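Local coordinates for protein flavodoxin (Streptococcus pneumoniae serotype 4, PDB 5LJL) that carries an FMN cofactor and probably serves as a low-potential electron donor to a number of redox enzymes, at residues A3-V8 with D25-L30; L30-D35 with E142-V147; G63-E68 with V103-R108; E74-L79 with D107-S112. All coordinates share one frame; numbering follows the deposited sequence.

Contact 1 (A3-V8 with D25-L30); sequences ALAKIV and DKLRDL
Leu27 joins helix 15-29 to strand 4-9 by setting one methyl against Ala5 and Ile7. Along the last turn of the helix, Asp25 comes first, turned outward from the strand. Asp25 OD1 lies at the edge of the Arg28 guanidinium, in its plane, 3.7 Å from Arg28 NH1, a long salt bridge within the helix. The carbonyl of Asp25 also accepts the amide of Asp29, at 3.0 Å between Asp29 N and Asp25 O. Lys26 follows and touches Glu137 and Ala140 of helix 130-146. Leu27 then faces the sheet. With chi2 at 174°, Leu27 CD1 stands anti to CA, and this methyl lies 3.8 Å from Ala5 CB. Ile7, two residues on and so on the same face of the strand, brings its CD1 to within 4.5 Å of Leu27 CD1, a looser touch. With the CA atoms of Ala5 and Leu27 8.0 Å apart, the leucine spans most of the separation to the short alanine, and all three residues are buried. Arg28 next sends NH2 to the carbonyl O of Val34. The contact joins the first strand and the helix of the beta-alpha-beta crossover 4-9, 15-29, 33-38; Val34 of its second strand and Ala140 of helix 130-146 enclose Leu27 further.

Contact 2 (L30-D35 with E142-V147); sequences LGLDVD and ELAAKV
Ala144 CB is met by two leucine methyls, and these apolar touches are the whole of the direct contact. Leu30 CD1 comes to 3.7 Å from Ala144 CB, while Leu32 CD1 reaches the same methyl at 4.1 Å. Both leucines point at the helix, one from just before Gly31 and one from just after, but CD1 is anti to CA in Leu30 (chi2 172°) and turned back in Leu32 (chi2 76°). The smallness of alanine lets the helix come near, with the CA atoms of Leu30 and Ala144 7.3 Å apart. Backbone bonding shapes the turn: Gly31, at positive phi, closes a Schellman motif and turns the chain out of helix 15-29, so that Leu32, on the way into strand 33-38, can meet the same Ala144 methyl. Charged groups keep to another side of helix 130-146. There Lys146 NZ forms a salt bridge with Glu142 OE2 at 2.8 Å, approaching from above the carboxylate plane, 37° out of it; Gly118 O takes a second hydrogen bond from the same NZ, and Ser119 OG bonds to Glu142 OE1. Joining the link between the first helix and the second strand to the last helix, on one face of a parallel sheet ordered 2-1-3-4-5, is characteristic of the flavodoxin-like alpha/beta fold.

Contact 3 (G63-E68 with V103-R108); sequences GELPDE and VDDFDR
Leu65 lays its CD2 methyl beside the ring of Phe106, 3.9 Å from Phe106 CE2 and 4.1 Å from Phe106 CD2, approaching the CD2-CE2 side of the ring at a slant. The same Leu65 methyl touches Asp105 CB at 4.1 Å and thus rests in the angle between two consecutive side chains of helix 101-113. Leu65 does not start out facing the helix; with CG beside the backbone N (chi1 -58°), its forked end comes nearer than CB does, and the CD2 branch makes the touch. Asp105 does point at the loop, yet no hydrogen bond spans the contact. Asp105 OD2 stands 3.9 Å from Gly63 O, an approach of two acceptors that would tend to repel, at a margin only partly buried. The hold therefore comes from the hydrocarbon of Leu65, Phe106 and Asp105 CB. Residues 63-66 end the loop after strand 52-56, a loop that in flavodoxins generally borders the flavin, and helix 67-77 begins with the segment's last two residues. Phe106 also packs against Met69, Phe72 and Leu76 of that helix and Val88 of strand 85-92, while Asp104 and Asp107 form salt bridges to Lys123 and Lys117. The contact thus ties the entrance of one helix to its neighbour on the same face of the sheet.

Contact 4 (E74-L79 with D107-S112); sequences EDLADL and DRVFVS
Leu76 and Ala77 meet Val109 and Phe110 where helices 67-77 and 101-113 pack side by side on one face of the flavodoxin-like sheet. From its CB, Leu76 heads toward the neighbouring helix, and a chi1 of 175° carries CG on in that direction, away from its own amide. At CG the chain forks. Leu76 CD2 meets Val109 CG1 at 3.7 Å and also sits over one face of the Phe110 ring, 4.1 Å from the centroid and 12° off the ring normal, a CH-pi contact. The other branch, Leu76 CD1, comes within 4.0 Å of Phe110 CE1. The leucine and phenylalanine side chains cross at about a right angle, and Tyr86 stacks with the Phe110 ring as well. Beside this buried pair the helices come nearest, the CA atoms of Ala77 and Val109 being 5.7 Å apart. Here Val109 CG2 presses on Ala77 CB at 3.5 Å, tighter than usual for two carbons. Near the surface the junction turns polar. Ser112 OG donates to Val109 O one turn back, at 2.7 Å, so this hydroxyl is fixed within its own helix. One water then spans the helices, donating to Ala77 O at 2.8 Å and to Ser112 OG at 2.6 Å.

In the fold
The four contacts fall into two pairs, one around each group of helices flanking the central parallel sheet. Contacts 1 and 2 have centres 5 Å apart, share Leu30 and are joined by the salt bridge from Lys6 NZ to Asp35 OD2, 2.9 Å long, between neighbouring strands. Contacts 3 and 4 lie successively along helices 67-77 and 101-113, with centres 11 Å apart, and meet where Phe106 CE1 is 4.0 Å from Leu76 CD2. The pairs do not touch: contacts 1 and 3 are centred about 22 Å apart on opposite sides of the chain's centre. Contact 3 alone includes the loop expected, by family resemblance, to border FMN.

Contact 1 (A3-V8 with D25-L30)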
loop_
_atom_site.group_PDB
_atom_site.type_symbol
_atom_site.label_atom_id
_atom_site.label_comp_id
_atom_site.label_asym_id
_atom_site.label_seq_id
_atom_site.Cartn_x
_atom_site.Cartn_y
_atom_site.Cartn_z
ATOM N N ALA A 3 13.013 9.048 7.567
ATOM C CA ALA A 3 11.681 9.609 7.257
ATOM C C ALA A 3 10.670 8.708 8.025
ATOM O O ALA A 3 11.094 7.712 8.615
ATOM C CB ALA A 3 11.446 9.575 5.747
ATOM N N LEU A 4 9.380 9.043 7.975
ATOM C CA LEU A 4 8.288 8.238 8.554
ATOM C C LEU A 4 7.379 7.667 7.426
ATOM O O LEU A 4 6.893 8.445 6.614
ATOM C CB LEU A 4 7.457 9.112 9.478
ATOM C CG LEU A 4 6.192 8.406 10.052
ATOM C CD1 LEU A 4 6.605 7.137 10.710
ATOM C CD2 LEU A 4 5.379 9.332 10.972
ATOM N N ALA A 5 7.287 6.341 7.304
ATOM C CA ALA A 5 6.389 5.664 6.347
ATOM C C ALA A 5 5.230 5.024 7.162
ATOM O O ALA A 5 5.484 4.387 8.193
ATOM C CB ALA A 5 7.133 4.618 5.596
ATOM N N LYS A 6 3.973 5.208 6.706
ATOM C CA LYS A 6 2.762 4.539 7.295
ATOM C C LYS A 6 2.239 3.587 6.230
ATOM O O LYS A 6 1.974 4.027 5.097
ATOM C CB LYS A 6 1.752 5.561 7.741
ATOM C CG LYS A 6 2.119 6.282 9.043
ATOM C CD LYS A 6 1.066 7.330 9.392
ATOM C CE LYS A 6 1.231 8.059 10.723
ATOM N NZ LYS A 6 1.197 7.135 11.839
ATOM N N ILE A 7 2.254 2.302 6.540
ATOM C CA ILE A 7 1.736 1.253 5.659
ATOM C C ILE A 7 0.409 0.764 6.228
ATOM O O ILE A 7 0.350 0.345 7.431
ATOM C CB ILE A 7 2.767 0.076 5.545
ATOM C CG1 ILE A 7 4.115 0.550 5.003
ATOM C CG2 ILE A 7 2.219 -1.117 4.740
ATOM C CD1 ILE A 7 5.206 -0.528 5.038
ATOM N N VAL A 8 -0.649 0.819 5.428
ATOM C CA VAL A 8 -1.981 0.363 5.869
ATOM C C VAL A 8 -2.357 -0.806 5.009
ATOM O O VAL A 8 -2.311 -0.694 3.766
ATOM C CB VAL A 8 -3.000 1.506 5.807
ATOM C CG1 VAL A 8 -4.377 1.011 6.274
ATOM C CG2 VAL A 8 -2.501 2.678 6.632
ATOM N N ASP A 25 9.913 -4.095 6.268
ATOM C CA ASP A 25 11.224 -4.567 6.710
ATOM C C ASP A 25 12.346 -3.926 5.903
ATOM O O ASP A 25 13.401 -3.530 6.501
ATOM C CB ASP A 25 11.277 -6.067 6.743
ATOM C CG ASP A 25 10.446 -6.649 7.886
ATOM O OD1 ASP A 25 10.024 -5.875 8.796
ATOM O OD2 ASP A 25 10.257 -7.857 7.832
ATOM N N LYS A 26 12.159 -3.752 4.590
ATOM C CA LYS A 26 13.236 -3.118 3.789
ATOM C C LYS A 26 13.334 -1.633 4.217
ATOM O O LYS A 26 14.421 -1.094 4.420
ATOM C CB LYS A 26 13.041 -3.354 2.296
ATOM C CG LYS A 26 13.998 -2.577 1.372
ATOM C CD LYS A 26 15.439 -2.940 1.597
ATOM C CE LYS A 26 15.730 -4.393 1.103
ATOM N NZ LYS A 26 17.193 -4.756 1.167
ATOM N N LEU A 27 12.196 -0.939 4.341
ATOM C CA LEU A 27 12.210 0.457 4.785
ATOM C C LEU A 27 12.890 0.668 6.151
ATOM O O LEU A 27 13.652 1.646 6.304
ATOM C CB LEU A 27 10.839 1.117 4.733
ATOM C CG LEU A 27 10.177 1.304 3.382
ATOM C CD1 LEU A 27 8.724 1.848 3.545
ATOM C CD2 LEU A 27 10.974 2.224 2.471
ATOM N N ARG A 28 12.635 -0.253 7.079
ATOM C CA ARG A 28 13.322 -0.185 8.381
ATOM C C ARG A 28 14.824 -0.386 8.227
ATOM O O ARG A 28 15.598 0.393 8.767
ATOM C CB ARG A 28 12.721 -1.166 9.385
ATOM C CG ARG A 28 11.334 -0.769 9.823
ATOM C CD ARG A 28 10.722 -1.818 10.754
ATOM N NE ARG A 28 9.450 -1.387 11.316
ATOM C CZ ARG A 28 8.331 -2.105 11.329
ATOM N NH1 ARG A 28 8.285 -3.327 10.824
ATOM N NH2 ARG A 28 7.227 -1.563 11.867
ATOM N N ASP A 29 15.212 -1.337 7.401
ATOM C CA ASP A 29 16.646 -1.609 7.158
ATOM C C ASP A 29 17.325 -0.417 6.536
ATOM O O ASP A 29 18.555 -0.289 6.699
ATOM C CB ASP A 29 16.845 -2.816 6.242
ATOM C CG ASP A 29 16.610 -4.181 6.945
ATOM O OD1 ASP A 29 16.604 -4.222 8.213
ATOM O OD2 ASP A 29 16.502 -5.189 6.204
ATOM N N LEU A 30 16.582 0.410 5.776
ATOM C CA LEU A 30 17.104 1.676 5.181
ATOM C C LEU A 30 17.086 2.879 6.114
ATOM O O LEU A 30 17.499 3.990 5.775
ATOM C CB LEU A 30 16.392 1.970 3.860
ATOM C CG LEU A 30 16.567 0.897 2.773
ATOM C CD1 LEU A 30 15.669 1.145 1.548
ATOM C CD2 LEU A 30 18.010 0.754 2.281
#

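Contact 2 (L30-D35 with E142-V147)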
loop_
_atom_site.group_PDB
_atom_site.type_symbol
_atom_site.label_atom_id
_atom_site.label_comp_id
_atom_site.label_asym_id
_atom_site.label_seq_id
_atom_site.Cartn_x
_atom_site.Cartn_y
_atom_site.Cartn_z
ATOM N N LEU A 30 16.582 0.410 5.776
ATOM C CA LEU A 30 17.104 1.676 5.181
ATOM C C LEU A 30 17.086 2.879 6.114
ATOM O O LEU A 30 17.499 3.990 5.775
ATOM C CB LEU A 30 16.392 1.970 3.860
ATOM C CG LEU A 30 16.567 0.897 2.773
ATOM C CD1 LEU A 30 15.669 1.145 1.548
ATOM C CD2 LEU A 30 18.010 0.754 2.281
ATOM N N GLY A 31 16.629 2.653 7.320
ATOM C CA GLY A 31 16.640 3.725 8.307
ATOM C C GLY A 31 15.399 4.510 8.522
ATOM O O GLY A 31 15.417 5.479 9.289
ATOM N N LEU A 32 14.283 4.141 7.868
ATOM C CA LEU A 32 13.027 4.851 8.138
ATOM C C LEU A 32 12.342 4.306 9.430
ATOM O O LEU A 32 12.560 3.158 9.828
ATOM C CB LEU A 32 12.032 4.756 6.953
ATOM C CG LEU A 32 12.387 5.465 5.664
ATOM C CD1 LEU A 32 13.439 4.727 4.852
ATOM C CD2 LEU A 32 11.120 5.639 4.836
ATOM N N ASP A 33 11.528 5.175 10.031
ATOM C CA ASP A 33 10.569 4.749 11.033
ATOM C C ASP A 33 9.381 4.272 10.233
ATOM O O ASP A 33 8.972 4.977 9.315
ATOM C CB ASP A 33 10.124 5.907 11.907
ATOM C CG ASP A 33 11.149 6.266 12.949
ATOM O OD1 ASP A 33 10.974 7.309 13.595
ATOM O OD2 ASP A 33 12.097 5.482 13.120
ATOM N N VAL A 34 8.829 3.127 10.588
ATOM C CA VAL A 34 7.648 2.625 9.880
ATOM C C VAL A 34 6.558 2.119 10.810
ATOM O O VAL A 34 6.849 1.373 11.779
ATOM C CB VAL A 34 7.939 1.826 8.573
ATOM C CG1 VAL A 34 9.402 1.743 8.158
ATOM C CG2 VAL A 34 7.014 0.654 8.213
ATOM N N ASP A 35 5.339 2.570 10.535
ATOM C CA ASP A 35 4.141 1.998 11.166
ATOM C C ASP A 35 3.471 1.051 10.167
ATOM O O ASP A 35 3.339 1.437 9.001
ATOM C CB ASP A 35 3.164 3.117 11.501
ATOM C CG ASP A 35 3.723 4.129 12.472
ATOM O OD1 ASP A 35 4.570 3.752 13.322
ATOM O OD2 ASP A 35 3.348 5.300 12.352
ATOM N N GLU A 142 13.171 2.498 -3.976
ATOM C CA GLU A 142 12.872 3.686 -4.773
ATOM C C GLU A 142 12.143 4.741 -3.921
ATOM O O GLU A 142 12.473 5.903 -3.982
ATOM C CB GLU A 142 12.112 3.320 -6.060
ATOM C CG GLU A 142 11.778 4.551 -6.894
ATOM C CD GLU A 142 11.223 4.273 -8.250
ATOM O OE1 GLU A 142 10.791 3.132 -8.456
ATOM O OE2 GLU A 142 11.329 5.190 -9.126
ATOM N N LEU A 143 11.168 4.332 -3.098
ATOM C CA LEU A 143 10.554 5.297 -2.176
ATOM C C LEU A 143 11.517 5.945 -1.197
ATOM O O LEU A 143 11.464 7.167 -0.940
ATOM C CB LEU A 143 9.425 4.582 -1.398
ATOM C CG LEU A 143 8.215 4.070 -2.200
ATOM C CD1 LEU A 143 7.208 3.465 -1.219
ATOM C CD2 LEU A 143 7.573 5.147 -3.060
ATOM N N ALA A 144 12.367 5.107 -0.602
ATOM C CA ALA A 144 13.446 5.591 0.260
ATOM C C ALA A 144 14.331 6.608 -0.506
ATOM O O ALA A 144 14.713 7.648 0.041
ATOM C CB ALA A 144 14.271 4.447 0.832
ATOM N N ALA A 145 14.713 6.307 -1.731
ATOM C CA ALA A 145 15.557 7.219 -2.499
ATOM C C ALA A 145 14.940 8.661 -2.623
ATOM O O ALA A 145 15.664 9.656 -2.702
ATOM C CB ALA A 145 15.838 6.644 -3.876
ATOM N N LYS A 146 13.625 8.723 -2.734
ATOM C CA LYS A 146 12.874 9.950 -3.043
ATOM C C LYS A 146 12.547 10.760 -1.804
ATOM O O LYS A 146 12.317 11.978 -1.864
ATOM C CB LYS A 146 11.660 9.620 -3.886
ATOM C CG LYS A 146 12.067 9.188 -5.279
ATOM C CD LYS A 146 10.938 8.757 -6.194
ATOM C CE LYS A 146 11.509 8.389 -7.549
ATOM N NZ LYS A 146 10.551 7.803 -8.512
ATOM N N VAL A 147 12.489 10.057 -0.681
ATOM C CA VAL A 147 12.535 10.596 0.650
ATOM C C VAL A 147 11.145 10.951 1.182
ATOM O O VAL A 147 10.701 10.345 2.171
ATOM C CB VAL A 147 13.649 11.644 0.805
ATOM C CG1 VAL A 147 13.432 12.546 1.997
ATOM C CG2 VAL A 147 14.982 10.914 0.834
#

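Contact 3 (G63-E68 with V103-R108)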
loop_
_atom_site.group_PDB
_atom_site.type_symbol
_atom_site.label_atom_id
_atom_site.label_comp_id
_atom_site.label_asym_id
_atom_site.label_seq_id
_atom_site.Cartn_x
_atom_site.Cartn_y
_atom_site.Cartn_z
ATOM N N GLY A 63 -13.666 -7.355 -8.404
ATOM C CA GLY A 63 -12.927 -6.109 -8.427
ATOM C C GLY A 63 -13.327 -5.055 -7.422
ATOM O O GLY A 63 -13.113 -3.880 -7.686
ATOM N N GLU A 64 -13.920 -5.472 -6.310
ATOM C CA GLU A 64 -14.271 -4.581 -5.284
ATOM C C GLU A 64 -13.102 -4.376 -4.284
ATOM O O GLU A 64 -12.113 -5.167 -4.134
ATOM C CB GLU A 64 -15.581 -5.000 -4.549
ATOM C CG GLU A 64 -16.862 -4.894 -5.415
ATOM C CD GLU A 64 -18.008 -5.727 -4.861
ATOM O OE1 GLU A 64 -18.876 -6.138 -5.642
ATOM O OE2 GLU A 64 -18.046 -5.970 -3.634
ATOM N N LEU A 65 -13.257 -3.291 -3.552
ATOM C CA LEU A 65 -12.456 -3.051 -2.418
ATOM C C LEU A 65 -12.848 -4.069 -1.318
ATOM O O LEU A 65 -14.010 -4.503 -1.255
ATOM C CB LEU A 65 -12.738 -1.634 -1.924
ATOM C CG LEU A 65 -12.515 -0.484 -2.896
ATOM C CD1 LEU A 65 -12.913 0.810 -2.210
ATOM C CD2 LEU A 65 -11.065 -0.451 -3.324
ATOM N N PRO A 66 -11.876 -4.513 -0.499
ATOM C CA PRO A 66 -12.237 -5.137 0.761
ATOM C C PRO A 66 -13.307 -4.345 1.512
ATOM O O PRO A 66 -13.244 -3.116 1.608
ATOM C CB PRO A 66 -10.924 -5.141 1.524
ATOM C CG PRO A 66 -9.862 -5.130 0.468
ATOM C CD PRO A 66 -10.417 -4.285 -0.604
ATOM N N ASP A 67 -14.285 -5.090 2.078
ATOM C CA ASP A 67 -15.327 -4.466 2.850
ATOM C C ASP A 67 -14.747 -3.488 3.856
ATOM O O ASP A 67 -15.201 -2.357 4.009
ATOM C CB ASP A 67 -16.141 -5.535 3.611
ATOM C CG ASP A 67 -16.997 -6.347 2.723
ATOM O OD1 ASP A 67 -17.539 -7.405 3.249
ATOM O OD2 ASP A 67 -17.219 -5.983 1.506
ATOM N N GLU A 68 -13.716 -3.940 4.574
ATOM C CA GLU A 68 -13.111 -3.162 5.633
ATOM C C GLU A 68 -12.304 -1.933 5.097
ATOM O O GLU A 68 -11.923 -1.044 5.878
ATOM C CB GLU A 68 -12.210 -4.080 6.488
ATOM C CG GLU A 68 -11.032 -4.741 5.763
ATOM C CD GLU A 68 -11.314 -6.105 5.113
ATOM O OE1 GLU A 68 -12.473 -6.381 4.802
ATOM O OE2 GLU A 68 -10.363 -6.940 4.934
ATOM N N VAL A 103 -5.786 -2.555 -6.145
ATOM C CA VAL A 103 -4.471 -1.851 -6.204
ATOM C C VAL A 103 -4.605 -0.648 -7.167
ATOM O O VAL A 103 -4.253 0.513 -6.807
ATOM C CB VAL A 103 -3.283 -2.811 -6.594
ATOM C CG1 VAL A 103 -2.011 -2.012 -6.883
ATOM C CG2 VAL A 103 -3.087 -3.943 -5.585
ATOM N N ASP A 104 -5.191 -0.891 -8.337
ATOM C CA ASP A 104 -5.429 0.155 -9.307
ATOM C C ASP A 104 -6.361 1.216 -8.741
ATOM O O ASP A 104 -6.129 2.427 -8.910
ATOM C CB ASP A 104 -6.008 -0.418 -10.607
ATOM C CG ASP A 104 -5.011 -1.107 -11.432
ATOM O OD1 ASP A 104 -3.790 -1.121 -11.137
ATOM O OD2 ASP A 104 -5.470 -1.686 -12.446
ATOM N N ASP A 105 -7.415 0.798 -8.056
ATOM C CA ASP A 105 -8.365 1.756 -7.478
ATOM C C ASP A 105 -7.744 2.661 -6.414
ATOM O O ASP A 105 -8.033 3.854 -6.359
ATOM C CB ASP A 105 -9.544 1.010 -6.892
ATOM C CG ASP A 105 -10.378 0.291 -7.947
ATOM O OD1 ASP A 105 -10.238 0.566 -9.157
ATOM O OD2 ASP A 105 -11.073 -0.601 -7.488
ATOM N N PHE A 106 -6.871 2.087 -5.586
ATOM C CA PHE A 106 -6.162 2.880 -4.548
ATOM C C PHE A 106 -5.099 3.776 -5.183
ATOM O O PHE A 106 -4.851 4.899 -4.672
ATOM C CB PHE A 106 -5.593 2.004 -3.429
ATOM C CG PHE A 106 -6.502 1.861 -2.257
ATOM C CD1 PHE A 106 -6.603 2.912 -1.355
ATOM C CD2 PHE A 106 -7.313 0.768 -2.073
ATOM C CE1 PHE A 106 -7.435 2.802 -0.228
ATOM C CE2 PHE A 106 -8.141 0.644 -0.970
ATOM C CZ PHE A 106 -8.223 1.677 -0.025
ATOM N N ASP A 107 -4.455 3.328 -6.273
ATOM C CA ASP A 107 -3.532 4.220 -7.017
ATOM C C ASP A 107 -4.302 5.493 -7.422
ATOM O O ASP A 107 -3.838 6.629 -7.195
ATOM C CB ASP A 107 -2.947 3.456 -8.203
ATOM C CG ASP A 107 -1.947 4.249 -8.991
ATOM O OD1 ASP A 107 -1.552 5.345 -8.632
ATOM O OD2 ASP A 107 -1.507 3.683 -9.989
ATOM N N ARG A 108 -5.501 5.329 -7.997
ATOM C CA ARG A 108 -6.288 6.475 -8.477
ATOM C C ARG A 108 -6.758 7.387 -7.378
ATOM O O ARG A 108 -6.695 8.616 -7.521
ATOM C CB ARG A 108 -7.464 5.988 -9.342
ATOM C CG ARG A 108 -7.020 5.329 -10.622
ATOM C CD ARG A 108 -6.640 6.324 -11.734
ATOM N NE ARG A 108 -6.592 5.639 -13.068
ATOM C CZ ARG A 108 -6.958 6.146 -14.266
ATOM N NH1 ARG A 108 -7.432 7.389 -14.401
ATOM N NH2 ARG A 108 -6.866 5.379 -15.355
#

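Contact 4 (E74-L79 with D107-S112)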
loop_
_atom_site.group_PDB
_atom_site.type_symbol
_atom_site.label_atom_id
_atom_site.label_comp_id
_atom_site.label_asym_id
_atom_site.label_seq_id
_atom_site.Cartn_x
_atom_site.Cartn_y
_atom_site.Cartn_z
ATOM N N GLU A 74 -13.061 5.993 1.512
ATOM C CA GLU A 74 -13.871 7.212 1.548
ATOM C C GLU A 74 -13.163 8.323 2.267
ATOM O O GLU A 74 -13.144 9.479 1.771
ATOM C CB GLU A 74 -15.276 6.949 2.194
ATOM C CG GLU A 74 -16.121 6.029 1.307
ATOM C CD GLU A 74 -17.401 5.481 1.947
ATOM O OE1 GLU A 74 -17.728 5.914 3.052
ATOM O OE2 GLU A 74 -18.061 4.603 1.364
ATOM N N ASP A 75 -12.619 7.985 3.439
ATOM C CA ASP A 75 -11.889 8.965 4.194
ATOM C C ASP A 75 -10.652 9.477 3.457
ATOM O O ASP A 75 -10.398 10.718 3.430
ATOM C CB ASP A 75 -11.510 8.459 5.601
ATOM C CG ASP A 75 -12.710 8.173 6.506
ATOM O OD1 ASP A 75 -13.838 8.631 6.191
ATOM O OD2 ASP A 75 -12.516 7.409 7.503
ATOM N N LEU A 76 -9.901 8.560 2.836
ATOM C CA LEU A 76 -8.726 8.962 2.081
ATOM C C LEU A 76 -9.076 9.894 0.871
ATOM O O LEU A 76 -8.379 10.917 0.643
ATOM C CB LEU A 76 -7.962 7.716 1.616
ATOM C CG LEU A 76 -6.772 7.923 0.716
ATOM C CD1 LEU A 76 -5.672 8.748 1.365
ATOM C CD2 LEU A 76 -6.219 6.575 0.250
ATOM N N ALA A 77 -10.196 9.574 0.184
ATOM C CA ALA A 77 -10.577 10.337 -1.024
ATOM C C ALA A 77 -10.894 11.802 -0.622
ATOM O O ALA A 77 -10.871 12.716 -1.437
ATOM C CB ALA A 77 -11.806 9.702 -1.667
ATOM N N ASP A 78 -11.243 12.013 0.609
ATOM C CA ASP A 78 -11.580 13.389 1.036
ATOM C C ASP A 78 -10.393 14.159 1.545
ATOM O O ASP A 78 -10.582 15.286 1.992
ATOM C CB ASP A 78 -12.660 13.358 2.144
ATOM C CG ASP A 78 -13.451 14.684 2.265
ATOM O OD1 ASP A 78 -13.637 15.461 1.277
ATOM O OD2 ASP A 78 -13.912 14.896 3.400
ATOM N N LEU A 79 -9.175 13.581 1.551
ATOM C CA LEU A 79 -7.973 14.276 2.125
ATOM C C LEU A 79 -7.183 15.028 1.068
ATOM O O LEU A 79 -7.256 14.678 -0.107
ATOM C CB LEU A 79 -6.987 13.255 2.722
ATOM C CG LEU A 79 -7.472 12.422 3.903
ATOM C CD1 LEU A 79 -6.359 11.487 4.427
ATOM C CD2 LEU A 79 -7.986 13.333 5.022
ATOM N N ASP A 107 -4.455 3.328 -6.273
ATOM C CA ASP A 107 -3.532 4.220 -7.017
ATOM C C ASP A 107 -4.302 5.493 -7.422
ATOM O O ASP A 107 -3.838 6.629 -7.195
ATOM C CB ASP A 107 -2.947 3.456 -8.203
ATOM C CG ASP A 107 -1.947 4.249 -8.991
ATOM O OD1 ASP A 107 -1.552 5.345 -8.632
ATOM O OD2 ASP A 107 -1.507 3.683 -9.989
ATOM N N ARG A 108 -5.501 5.329 -7.997
ATOM C CA ARG A 108 -6.288 6.475 -8.477
ATOM C C ARG A 108 -6.758 7.387 -7.378
ATOM O O ARG A 108 -6.695 8.616 -7.521
ATOM C CB ARG A 108 -7.464 5.988 -9.342
ATOM C CG ARG A 108 -7.020 5.329 -10.622
ATOM C CD ARG A 108 -6.640 6.324 -11.734
ATOM N NE ARG A 108 -6.592 5.639 -13.068
ATOM C CZ ARG A 108 -6.958 6.146 -14.266
ATOM N NH1 ARG A 108 -7.432 7.389 -14.401
ATOM N NH2 ARG A 108 -6.866 5.379 -15.355
ATOM N N VAL A 109 -7.224 6.832 -6.267
ATOM C CA VAL A 109 -7.625 7.650 -5.155
ATOM C C VAL A 109 -6.468 8.461 -4.587
ATOM O O VAL A 109 -6.638 9.673 -4.256
ATOM C CB VAL A 109 -8.486 6.883 -4.104
ATOM C CG1 VAL A 109 -7.637 6.084 -3.178
ATOM C CG2 VAL A 109 -9.292 7.889 -3.279
ATOM N N PHE A 110 -5.268 7.857 -4.490
ATOM C CA PHE A 110 -4.097 8.626 -4.092
ATOM C C PHE A 110 -3.758 9.808 -5.074
ATOM O O PHE A 110 -3.486 10.950 -4.603
ATOM C CB PHE A 110 -2.878 7.741 -3.921
ATOM C CG PHE A 110 -2.738 7.147 -2.538
ATOM C CD1 PHE A 110 -2.522 7.955 -1.428
ATOM C CD2 PHE A 110 -2.641 5.768 -2.404
ATOM C CE1 PHE A 110 -2.300 7.392 -0.190
ATOM C CE2 PHE A 110 -2.340 5.186 -1.156
ATOM C CZ PHE A 110 -2.200 6.009 -0.045
ATOM N N VAL A 111 -3.869 9.544 -6.353
ATOM C CA VAL A 111 -3.637 10.595 -7.387
ATOM C C VAL A 111 -4.601 11.773 -7.054
ATOM O O VAL A 111 -4.174 12.959 -7.055
ATOM C CB VAL A 111 -3.940 10.149 -8.789
ATOM C CG1 VAL A 111 -3.923 11.380 -9.707
ATOM C CG2 VAL A 111 -2.936 9.148 -9.303
ATOM N N SER A 112 -5.848 11.416 -6.758
ATOM C CA SER A 112 -6.901 12.452 -6.516
ATOM C C SER A 112 -6.615 13.358 -5.321
ATOM O O SER A 112 -7.097 14.482 -5.320
ATOM C CB SER A 112 -8.296 11.827 -6.469
ATOM O OG SER A 112 -8.666 11.252 -5.205
HETATM O O HOH W 1 -10.902 12.155 -4.215
#